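Local coordinates for protein putative enoyl-CoA hydratase (Streptomyces coelicolor A3, PDB 3G64) that belongs to the enoyl-CoA hydratase/isomerase family and probably adds water across the double bond of an enoyl-CoA thioester, at residues P115-L120 against A135-A140. Sequence-based numbering, arbitrary orientation.
Sequences PVIAAL and ADFRVA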
loop_
_atom_site.group_PDB
_atom_site.type_symbol
_atom_site.label_atom_id
_atom_site.label_comp_id
_atom_site.label_asym_id
_atom_site.label_seq_id
_atom_site.Cartn_x
_atom_site.Cartn_y
_atom_site.Cartn_z
ATOM N N PRO A 115 -13.826 -9.317 14.226
ATOM C CA PRO A 115 -12.524 -8.679 14.412
ATOM C C PRO A 115 -11.635 -9.482 15.361
ATOM O O PRO A 115 -12.089 -10.040 16.377
ATOM C CB PRO A 115 -12.857 -7.313 15.071
ATOM C CG PRO A 115 -14.322 -7.315 15.331
ATOM C CD PRO A 115 -14.950 -8.563 14.813
ATOM N N VAL A 116 -10.358 -9.522 15.018
ATOM C CA VAL A 116 -9.368 -10.188 15.840
ATOM C C VAL A 116 -8.417 -9.124 16.353
ATOM O O VAL A 116 -7.965 -8.264 15.582
ATOM C CB VAL A 116 -8.617 -11.255 15.003
ATOM C CG1 VAL A 116 -7.418 -11.821 15.782
ATOM C CG2 VAL A 116 -9.596 -12.359 14.588
ATOM N N ILE A 117 -8.134 -9.163 17.654
ATOM C CA ILE A 117 -7.289 -8.168 18.296
ATOM C C ILE A 117 -6.079 -8.866 18.941
ATOM O O ILE A 117 -6.242 -9.792 19.737
ATOM C CB ILE A 117 -8.108 -7.440 19.398
ATOM C CG1 ILE A 117 -9.337 -6.780 18.761
ATOM C CG2 ILE A 117 -7.228 -6.472 20.217
ATOM C CD1 ILE A 117 -10.540 -6.801 19.652
ATOM N N ALA A 118 -4.869 -8.447 18.584
ATOM C CA ALA A 118 -3.668 -9.000 19.229
ATOM C C ALA A 118 -3.216 -8.104 20.373
ATOM O O ALA A 118 -2.999 -6.892 20.185
ATOM C CB ALA A 118 -2.536 -9.193 18.208
ATOM N N ALA A 119 -3.109 -8.693 21.562
ATOM C CA ALA A 119 -2.705 -7.957 22.762
ATOM C C ALA A 119 -1.202 -8.149 22.905
ATOM O O ALA A 119 -0.752 -9.223 23.322
ATOM C CB ALA A 119 -3.441 -8.525 24.006
ATOM N N LEU A 120 -0.420 -7.136 22.541
ATOM C CA LEU A 120 1.028 -7.324 22.381
ATOM C C LEU A 120 1.870 -6.707 23.494
ATOM O O LEU A 120 1.571 -5.616 23.982
ATOM C CB LEU A 120 1.503 -6.727 21.052
ATOM C CG LEU A 120 0.829 -7.211 19.753
ATOM C CD1 LEU A 120 1.412 -6.432 18.599
ATOM C CD2 LEU A 120 1.095 -8.693 19.578
ATOM N N ALA A 135 -3.893 -9.924 12.476
ATOM C CA ALA A 135 -4.990 -9.408 13.300
ATOM C C ALA A 135 -5.524 -8.107 12.717
ATOM O O ALA A 135 -4.804 -7.362 12.019
ATOM C CB ALA A 135 -4.491 -9.174 14.776
ATOM N N ASP A 136 -6.792 -7.830 12.975
ATOM C CA ASP A 136 -7.360 -6.573 12.541
ATOM C C ASP A 136 -6.804 -5.413 13.357
ATOM O O ASP A 136 -6.592 -4.301 12.815
ATOM C CB ASP A 136 -8.883 -6.661 12.635
ATOM C CG ASP A 136 -9.415 -7.845 11.818
ATOM O OD1 ASP A 136 -9.368 -7.749 10.571
ATOM O OD2 ASP A 136 -9.803 -8.880 12.410
ATOM N N PHE A 137 -6.550 -5.673 14.649
ATOM C CA PHE A 137 -6.035 -4.646 15.564
ATOM C C PHE A 137 -4.820 -5.177 16.317
ATOM O O PHE A 137 -4.814 -6.336 16.751
ATOM C CB PHE A 137 -7.096 -4.181 16.586
ATOM C CG PHE A 137 -8.324 -3.551 15.977
ATOM C CD1 PHE A 137 -8.436 -2.168 15.873
ATOM C CD2 PHE A 137 -9.368 -4.339 15.528
ATOM C CE1 PHE A 137 -9.571 -1.585 15.320
ATOM C CE2 PHE A 137 -10.520 -3.766 14.953
ATOM C CZ PHE A 137 -10.616 -2.389 14.852
ATOM N N ARG A 138 -3.800 -4.323 16.460
ATOM C CA ARG A 138 -2.652 -4.593 17.328
ATOM C C ARG A 138 -2.623 -3.554 18.472
ATOM O O ARG A 138 -2.334 -2.365 18.268
ATOM C CB ARG A 138 -1.335 -4.582 16.544
ATOM C CG ARG A 138 -1.114 -5.852 15.643
ATOM C CD ARG A 138 -0.203 -5.565 14.432
ATOM N NE ARG A 138 -0.861 -4.598 13.563
ATOM C CZ ARG A 138 -1.898 -4.884 12.770
ATOM N NH1 ARG A 138 -2.468 -3.919 12.061
ATOM N NH2 ARG A 138 -2.373 -6.127 12.676
ATOM N N VAL A 139 -2.952 -4.019 19.666
ATOM C CA VAL A 139 -2.945 -3.185 20.879
ATOM C C VAL A 139 -1.679 -3.533 21.656
ATOM O O VAL A 139 -1.534 -4.640 22.159
ATOM C CB VAL A 139 -4.223 -3.450 21.690
ATOM C CG1 VAL A 139 -4.200 -2.733 23.026
ATOM C CG2 VAL A 139 -5.469 -3.049 20.845
ATOM N N ALA A 140 -0.749 -2.586 21.728
ATOM C CA ALA A 140 0.621 -2.885 22.099
ATOM C C ALA A 140 1.087 -1.991 23.224
ATOM O O ALA A 140 0.817 -0.779 23.194
ATOM C CB ALA A 140 1.531 -2.660 20.888
#
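Strands 116-120 and 137-140 run parallel as neighbours in the central sheet of the crotonase fold, the chain between them passing through strand 123-125 and helix 127-134. The ladder is regular: Ala118 N donates to Phe137 O, Ala118 O takes Val139 N, and Leu120 N reaches Val139 O at 2.8 Å in an almost straight bond (177°). At the start of the pair Asp136 stands in for a backbone acceptor. With CG anti to its own carbonyl carbon (chi1 -56°), the carboxylate turns back toward 115-120, and OD2 accepts Val116 N at 2.7 Å on its anti lone pair. Val116 O accepts Phe137 N and, weakly, Asp136 N. The buried carboxylate also forms salt bridges, OD2 with Lys228 and OD1 with Arg110, which probably balance its charge. An alanine here would probably leave Val116 N without its acceptor and both cations without their shared counter-charge. On the sheet face carrying Ile117 and Phe137, against which helix 205-217 packs, Ile117 CG1 lies 4.1 Å from Phe137 CD2, the two side chains meeting obliquely. Pro115 CB sits at the ring edge, 4.2 Å from Phe137 CE2, and Leu181 of the second subunit also packs on this phenylalanine. Beside it Ile117 CG2 meets Val139 CG2, the two branched side chains pointing the same way. On the other face, that of Ala118 and Leu120, Ala118 CB touches Ala135 CB at 3.9 Å, just ahead of strand 137-140, and Leu120 CD1 rests against the CB and CG of Arg138. Arg138 NE bonds Leu195 O and NH2 bonds Ala132 O; bent at chi3 (-64°), the chain also places NH2 2.8 Å from Ala135 O, above the carbonyl plane.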